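Local atomic coordinates of alkyltransferase-like protein 1 (Schizosaccharomyces pombe, PDB entry 3GVA), a protein that recognises DNA carrying O6-alkylguanine lesions, flips the damaged base out of the duplex into a hydrophobic pocket and so presents it to nucleotide excision repair. Residues K9-A13 with I28-V32; K21-Y25 with R58-S62; R63-R69 with L94-L99. All coordinates share one frame; numbering follows the deposited sequence.

Contact 1 (K9-A13 with I28-V32)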
# COMPACT_ATOMS: atom_id res chain seq x y z
N LYS A 9 -12.28 9.11 -0.34
CA LYS A 9 -12.91 7.80 -0.55
C LYS A 9 -11.83 6.73 -0.58
O LYS A 9 -12.02 5.59 -0.12
CB LYS A 9 -13.69 7.81 -1.86
CG LYS A 9 -14.73 6.71 -1.98
CD LYS A 9 -15.46 6.78 -3.32
CE LYS A 9 -16.67 5.85 -3.34
NZ LYS A 9 -16.31 4.45 -2.97
N VAL A 10 -10.67 7.10 -1.13
CA VAL A 10 -9.53 6.19 -1.21
C VAL A 10 -9.00 5.97 0.20
O VAL A 10 -8.78 4.83 0.61
CB VAL A 10 -8.41 6.79 -2.10
CG1 VAL A 10 -7.12 6.01 -1.90
CG2 VAL A 10 -8.83 6.74 -3.58
N TYR A 11 -8.80 7.06 0.95
CA TYR A 11 -8.29 6.94 2.31
C TYR A 11 -9.22 6.11 3.19
O TYR A 11 -8.75 5.32 4.00
CB TYR A 11 -8.05 8.32 2.94
CG TYR A 11 -7.13 9.18 2.10
CD1 TYR A 11 -6.18 8.60 1.24
CD2 TYR A 11 -7.20 10.57 2.15
CE1 TYR A 11 -5.34 9.39 0.44
CE2 TYR A 11 -6.36 11.37 1.37
CZ TYR A 11 -5.44 10.77 0.52
OH TYR A 11 -4.62 11.55 -0.26
N ASP A 12 -10.53 6.28 3.00
CA ASP A 12 -11.51 5.52 3.76
C ASP A 12 -11.30 4.04 3.48
O ASP A 12 -11.35 3.21 4.38
CB ASP A 12 -12.95 5.87 3.34
CG ASP A 12 -13.43 7.17 3.93
OD1 ASP A 12 -13.10 7.44 5.10
OD2 ASP A 12 -14.15 7.91 3.23
N ALA A 13 -11.07 3.73 2.21
CA ALA A 13 -10.87 2.34 1.82
C ALA A 13 -9.59 1.77 2.43
O ALA A 13 -9.59 0.64 2.91
CB ALA A 13 -10.82 2.23 0.29
N ILE A 28 -7.86 -1.48 -4.59
CA ILE A 28 -8.61 -0.43 -3.92
C ILE A 28 -9.54 0.28 -4.90
O ILE A 28 -10.70 0.55 -4.58
CB ILE A 28 -7.67 0.61 -3.27
CG1 ILE A 28 -6.88 -0.06 -2.13
CG2 ILE A 28 -8.46 1.81 -2.77
CD1 ILE A 28 -7.74 -0.53 -0.96
N ALA A 29 -9.03 0.57 -6.09
CA ALA A 29 -9.83 1.25 -7.11
C ALA A 29 -11.07 0.43 -7.45
O ALA A 29 -12.15 0.98 -7.59
CB ALA A 29 -8.99 1.48 -8.36
N ARG A 30 -10.91 -0.88 -7.56
CA ARG A 30 -12.03 -1.75 -7.87
C ARG A 30 -12.95 -1.86 -6.65
O ARG A 30 -14.17 -2.01 -6.79
CB ARG A 30 -11.53 -3.15 -8.28
CG ARG A 30 -10.84 -3.19 -9.65
CD ARG A 30 -10.51 -4.63 -10.09
NE ARG A 30 -9.31 -5.18 -9.44
CZ ARG A 30 -8.06 -4.85 -9.76
NH1 ARG A 30 -7.82 -3.96 -10.72
NH2 ARG A 30 -7.03 -5.41 -9.13
N TYR A 31 -12.36 -1.76 -5.47
CA TYR A 31 -13.13 -1.85 -4.23
C TYR A 31 -14.05 -0.64 -4.01
O TYR A 31 -15.16 -0.78 -3.50
CB TYR A 31 -12.19 -1.98 -3.03
CG TYR A 31 -12.91 -2.08 -1.71
CD1 TYR A 31 -13.72 -3.18 -1.42
CD2 TYR A 31 -12.78 -1.08 -0.75
CE1 TYR A 31 -14.37 -3.28 -0.20
CE2 TYR A 31 -13.43 -1.17 0.47
CZ TYR A 31 -14.22 -2.28 0.74
OH TYR A 31 -14.86 -2.38 1.95
N VAL A 32 -13.58 0.55 -4.39
CA VAL A 32 -14.39 1.76 -4.21
C VAL A 32 -15.27 2.09 -5.42
O VAL A 32 -15.77 3.21 -5.54
CB VAL A 32 -13.52 2.99 -3.88
CG1 VAL A 32 -12.75 2.75 -2.60
CG2 VAL A 32 -12.58 3.30 -5.03

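Contact 2 (K21-Y25 with R58-S62)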
# COMPACT_ATOMS: atom_id res chain seq x y z
N LYS A 21 -2.60 -7.18 6.96
CA LYS A 21 -2.98 -7.46 5.58
C LYS A 21 -2.54 -6.31 4.67
O LYS A 21 -2.16 -5.25 5.15
CB LYS A 21 -4.49 -7.64 5.47
CG LYS A 21 -5.03 -8.85 6.22
CD LYS A 21 -4.55 -10.14 5.57
CE LYS A 21 -5.06 -11.36 6.32
NZ LYS A 21 -4.55 -12.61 5.70
N VAL A 22 -2.58 -6.52 3.36
CA VAL A 22 -2.18 -5.46 2.43
C VAL A 22 -3.11 -5.41 1.22
O VAL A 22 -3.93 -6.30 1.02
CB VAL A 22 -0.72 -5.66 1.92
CG1 VAL A 22 0.25 -5.75 3.10
CG2 VAL A 22 -0.61 -6.92 1.05
N SER A 23 -2.97 -4.37 0.42
CA SER A 23 -3.78 -4.24 -0.78
C SER A 23 -2.96 -3.47 -1.82
O SER A 23 -1.79 -3.15 -1.57
CB SER A 23 -5.09 -3.51 -0.49
OG SER A 23 -5.99 -3.66 -1.58
N THR A 24 -3.56 -3.20 -2.97
CA THR A 24 -2.87 -2.49 -4.04
C THR A 24 -3.75 -1.38 -4.63
O THR A 24 -4.96 -1.34 -4.39
CB THR A 24 -2.47 -3.45 -5.18
OG1 THR A 24 -3.66 -4.01 -5.74
CG2 THR A 24 -1.59 -4.57 -4.67
N TYR A 25 -3.14 -0.50 -5.41
CA TYR A 25 -3.87 0.59 -6.04
C TYR A 25 -5.04 0.03 -6.85
O TYR A 25 -6.16 0.54 -6.78
CB TYR A 25 -2.97 1.41 -6.97
CG TYR A 25 -1.81 2.11 -6.29
CD1 TYR A 25 -1.86 2.42 -4.93
CD2 TYR A 25 -0.69 2.50 -7.02
CE1 TYR A 25 -0.81 3.10 -4.31
CE2 TYR A 25 0.36 3.18 -6.41
CZ TYR A 25 0.30 3.48 -5.06
OH TYR A 25 1.33 4.15 -4.46
N ARG A 58 0.09 -0.35 4.31
CA ARG A 58 -0.57 -1.59 3.90
C ARG A 58 -0.88 -1.64 2.41
O ARG A 58 -1.44 -2.61 1.91
CB ARG A 58 -1.85 -1.79 4.72
CG ARG A 58 -1.57 -2.06 6.19
CD ARG A 58 -2.82 -2.20 7.02
NE ARG A 58 -2.49 -2.16 8.44
CZ ARG A 58 -3.32 -1.74 9.39
NH1 ARG A 58 -4.54 -1.34 9.08
NH2 ARG A 58 -2.90 -1.68 10.65
N VAL A 59 -0.52 -0.58 1.69
CA VAL A 59 -0.74 -0.55 0.24
C VAL A 59 0.62 -0.77 -0.43
O VAL A 59 1.57 -0.01 -0.19
CB VAL A 59 -1.35 0.80 -0.20
CG1 VAL A 59 -1.67 0.78 -1.69
CG2 VAL A 59 -2.63 1.08 0.59
N ILE A 60 0.74 -1.82 -1.24
CA ILE A 60 2.00 -2.12 -1.91
C ILE A 60 1.75 -2.34 -3.39
O ILE A 60 0.61 -2.50 -3.80
CB ILE A 60 2.65 -3.41 -1.34
CG1 ILE A 60 1.74 -4.62 -1.60
CG2 ILE A 60 2.87 -3.26 0.16
CD1 ILE A 60 2.34 -5.94 -1.14
N ASN A 61 2.81 -2.37 -4.20
CA ASN A 61 2.58 -2.59 -5.62
C ASN A 61 2.22 -4.06 -5.87
O ASN A 61 2.51 -4.93 -5.04
CB ASN A 61 3.78 -2.14 -6.46
CG ASN A 61 5.08 -2.77 -6.03
OD1 ASN A 61 5.28 -3.97 -6.18
ND2 ASN A 61 5.98 -1.94 -5.49
N SER A 62 1.57 -4.30 -6.99
CA SER A 62 1.11 -5.63 -7.38
C SER A 62 2.17 -6.72 -7.38
O SER A 62 1.84 -7.90 -7.17
CB SER A 62 0.46 -5.56 -8.77
OG SER A 62 -0.48 -4.50 -8.82
O HOH W 1 -3.29 -5.20 -8.23
O HOH W 2 -0.26 -0.85 -5.74

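Contact 3 (R63-R69 with L94-L99)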
# COMPACT_ATOMS: atom_id res chain seq x y z
N ARG A 63 3.42 -6.35 -7.61
CA ARG A 63 4.50 -7.33 -7.64
C ARG A 63 4.93 -7.82 -6.26
O ARG A 63 5.74 -8.74 -6.14
CB ARG A 63 5.71 -6.75 -8.37
CG ARG A 63 5.39 -6.24 -9.77
CD ARG A 63 6.66 -5.86 -10.51
NE ARG A 63 7.43 -7.05 -10.85
CZ ARG A 63 8.67 -7.03 -11.32
NH1 ARG A 63 9.30 -5.88 -11.51
NH2 ARG A 63 9.28 -8.17 -11.61
N GLY A 64 4.39 -7.19 -5.21
CA GLY A 64 4.73 -7.58 -3.85
C GLY A 64 5.95 -6.87 -3.30
O GLY A 64 6.38 -7.14 -2.18
N THR A 65 6.52 -5.96 -4.08
CA THR A 65 7.70 -5.23 -3.63
C THR A 65 7.31 -3.93 -2.95
O THR A 65 6.21 -3.42 -3.16
CB THR A 65 8.64 -4.93 -4.81
OG1 THR A 65 7.87 -4.48 -5.93
CG2 THR A 65 9.40 -6.18 -5.21
N ILE A 66 8.21 -3.41 -2.13
CA ILE A 66 7.95 -2.16 -1.43
C ILE A 66 9.12 -1.20 -1.52
O ILE A 66 9.10 -0.12 -0.92
CB ILE A 66 7.65 -2.42 0.07
CG1 ILE A 66 8.84 -3.11 0.72
CG2 ILE A 66 6.41 -3.30 0.21
CD1 ILE A 66 8.67 -3.37 2.21
N SER A 67 10.15 -1.59 -2.27
CA SER A 67 11.32 -0.73 -2.41
C SER A 67 12.27 -1.16 -3.53
O SER A 67 12.04 -2.15 -4.22
CB SER A 67 12.10 -0.70 -1.09
OG SER A 67 12.69 -1.96 -0.83
N LYS A 68 13.34 -0.38 -3.67
CA LYS A 68 14.40 -0.61 -4.65
C LYS A 68 15.65 -0.36 -3.82
O LYS A 68 15.65 0.55 -2.99
CB LYS A 68 14.30 0.41 -5.78
CG LYS A 68 12.88 0.62 -6.30
CD LYS A 68 12.82 1.75 -7.33
CE LYS A 68 11.39 2.03 -7.77
NZ LYS A 68 10.74 0.87 -8.44
N ARG A 69 16.71 -1.14 -4.03
CA ARG A 69 17.92 -0.94 -3.23
C ARG A 69 18.39 0.51 -3.28
O ARG A 69 19.06 0.94 -4.22
CB ARG A 69 19.04 -1.88 -3.66
CG ARG A 69 19.66 -2.61 -2.47
CD ARG A 69 20.18 -1.63 -1.43
NE ARG A 69 19.88 -2.04 -0.06
CZ ARG A 69 20.28 -3.18 0.49
NH1 ARG A 69 19.96 -3.46 1.75
NH2 ARG A 69 21.00 -4.05 -0.21
N LEU A 94 17.88 -8.08 -6.46
CA LEU A 94 18.01 -6.71 -6.94
C LEU A 94 18.13 -5.73 -5.78
O LEU A 94 18.38 -4.55 -5.98
CB LEU A 94 16.80 -6.32 -7.80
CG LEU A 94 16.65 -7.01 -9.16
CD1 LEU A 94 15.38 -6.51 -9.84
CD2 LEU A 94 17.88 -6.71 -10.01
N GLY A 95 17.94 -6.24 -4.56
CA GLY A 95 18.02 -5.39 -3.38
C GLY A 95 16.67 -4.84 -2.94
O GLY A 95 16.59 -4.01 -2.04
N GLU A 96 15.60 -5.31 -3.58
CA GLU A 96 14.26 -4.86 -3.25
C GLU A 96 13.68 -5.72 -2.13
O GLU A 96 13.91 -6.92 -2.08
CB GLU A 96 13.33 -5.00 -4.45
CG GLU A 96 13.84 -4.46 -5.75
CD GLU A 96 13.14 -5.11 -6.92
OE1 GLU A 96 13.37 -6.32 -7.14
OE2 GLU A 96 12.34 -4.43 -7.60
N TYR A 97 12.91 -5.10 -1.25
CA TYR A 97 12.25 -5.84 -0.19
C TYR A 97 10.94 -6.31 -0.78
O TYR A 97 10.25 -5.56 -1.47
CB TYR A 97 12.05 -4.94 1.03
CG TYR A 97 13.36 -4.68 1.74
CD1 TYR A 97 14.10 -5.74 2.26
CD2 TYR A 97 13.88 -3.40 1.86
CE1 TYR A 97 15.32 -5.53 2.88
CE2 TYR A 97 15.11 -3.17 2.48
CZ TYR A 97 15.83 -4.25 2.99
OH TYR A 97 17.04 -4.05 3.60
N LYS A 98 10.59 -7.57 -0.52
CA LYS A 98 9.39 -8.14 -1.10
C LYS A 98 8.65 -9.07 -0.15
O LYS A 98 9.20 -9.53 0.85
CB LYS A 98 9.80 -8.92 -2.36
CG LYS A 98 8.68 -9.54 -3.17
CD LYS A 98 9.26 -10.32 -4.36
CE LYS A 98 8.18 -10.85 -5.29
NZ LYS A 98 7.16 -11.67 -4.56
N LEU A 99 7.39 -9.35 -0.47
CA LEU A 99 6.61 -10.25 0.34
C LEU A 99 5.69 -11.05 -0.56
O LEU A 99 5.44 -10.66 -1.71
CB LEU A 99 5.80 -9.46 1.39
CG LEU A 99 4.86 -8.37 0.89
CD1 LEU A 99 3.64 -8.98 0.26
CD2 LEU A 99 4.46 -7.48 2.06

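Contact 1 (K9-A13 with I28-V32)
The Tyr31 ring meets the methyl of Ala13 at its edge and in its plane, with Ala13 CB 4.0 Å from Tyr31 CD2. Trp106 makes an edge-to-face pair with the same ring. Tyr31 CG lies anti to the backbone N (chi1 -180°), which turns the CD2 edge to the neighbouring helix. Ala13 is the small residue on which three side chains converge. Ala13 CB stands 3.5 Å from Val32 CG1 and 3.9 Å from Ile28 CG2. A methyl is all that Ala13 offers here, and it lets the two backbones approach to 6.8 Å between the CA atoms of Ala13 and Ile28. Val10 CG1 extends the apolar patch with a looser approach to Ile28 CG2. Helices 3-14 and 25-31 lie in the MGMT-family DNA-binding domain, which is of the helix-turn-helix class. Helix 38-46 packs against the same corner, where Val41 touches both Val10 and Ala29. The polar part lies where helix 25-31 has ended. Lys9 runs extended as far as CE and then bends (chi4 -53°). The bend brings Lys9 NZ to 2.9 Å from Val32 O, in a hydrogen bond. The ammonium nitrogen approaches from the side of the carbonyl, at a C=O...N angle of 112°, tilted from the carbonyl plane. Lys9 NZ also lies 3.3 Å from Val32 CB, the two side chains running antiparallel alongside each other.

Contact 2 (K21-Y25 with R58-S62)
Ser23 and Val59 form a single beta bridge, which ties the loop before helix 25-31 to the loop before helix 73-84 in this MGMT-family DNA-binding domain. Two backbone hydrogen bonds make it. Ser23 N donates to Arg58 O at 2.8 Å, and Ile60 N donates to Ser23 O at 2.9 Å. Ser23 O also receives a CA-H...O contact from Val59.

The apolar contacts fall at two places. Val22 CG2 meets Ile60 CD1 at 3.8 Å, the two side chains crossing obliquely, and Leu101 touches both residues. Val59 chi1 of -176° swings CG1 to the side where the Tyr25 ring lies, crossing the valine at about a right angle. Val59 CG1 is 3.6 Å from both Tyr25 CD1 and CE1. Tyr25 is inferred to be needed for phosphate rotation and nucleotide flipping, so this valine packs against a ring with a probable part in flipping.

Carbon also lies against carbonyl oxygens. Thr24 CG2 is 3.1 Å from Ile60 O. On Arg58, CB, CG and CD run past Lys21 O, while NE reaches beyond the contact to a salt bridge with Glu85.

Thr24 is the N-cap of helix 25-31, its OG1 accepting from Glu27 N. Two waters bridge the segments. One joins Thr24 OG1 to Ser62 OG. The other accepts from Tyr25 N and donates to Ile60 O at 2.7 Å, sitting 3.4 Å above one face of the Tyr25 ring, toward its rim.

Contact 3 (R63-R69 with L94-L99)
Thr65 and Lys98 form a single beta bridge, with Leu99 N hydrogen-bonded to Gly64 O and Ile66 N to Tyr97 O, each at 3.0 Å. At Ser67 a side chain takes over from the backbone. Ser67 OG lies between its own N and carbonyl carbon (chi1 68°) and accepts from Tyr97 N at 3.2 Å, with an N-H...O angle of 162°. Ser67 OG is also 3.3 Å from Tyr97 CD2. With an alanine here, Tyr97 N would probably lose this acceptor and CD2 its polar neighbour. Ile66 CG1 packs on Tyr97 CB at 3.7 Å. Glu96 CB and CG pass Ser67 O, while Glu96 OE1 is hydrogen-bonded to Thr92 OG1. Arg69 CG is 3.4 Å from Gly95 CA, and a CB on the glycine would probably collide with it; the positive phi of Gly95 (94°) also disfavours a side chain. Arg69, which distinguishes O6-alkylguanine from guanine, is poorly ordered here, with NH1 only loosely near Tyr97 OH. Lys98 NZ is hydrogen-bonded to Tyr90 OH on strand 90-91, the antiparallel partner of strand 97-98. Helix 73-84 lies alongside: Ile66 touches Gln78, Lys79 and Leu82, and Lys79 makes a cation-pi contact with Tyr97.

How the contacts relate
The contacts are spread across the protein, with contact 2 near its centre in space and contacts 1 and 3 on opposite sides. The centres of contacts 1 and 2 are about 12 Å apart. Those of contacts 2 and 3 are about 13 Å apart, and those of contacts 1 and 3 about 24 Å. In the sequence the segments of contacts 1 and 2 alternate, whereas both segments of contact 3 follow those of contact 2. Ile28 CD1 touches Ser23 OG, and Ile60 packs on Ile66 and Leu99, so contact 2 joins the other two. Arg69, critical for telling O6-alkylguanine from guanine, and Tyr25, inferred to act in flipping, thus belong to adjoining contacts. Contact 1 joins helix 3-14 to helix 25-31, which begins with Tyr25, far from Arg69.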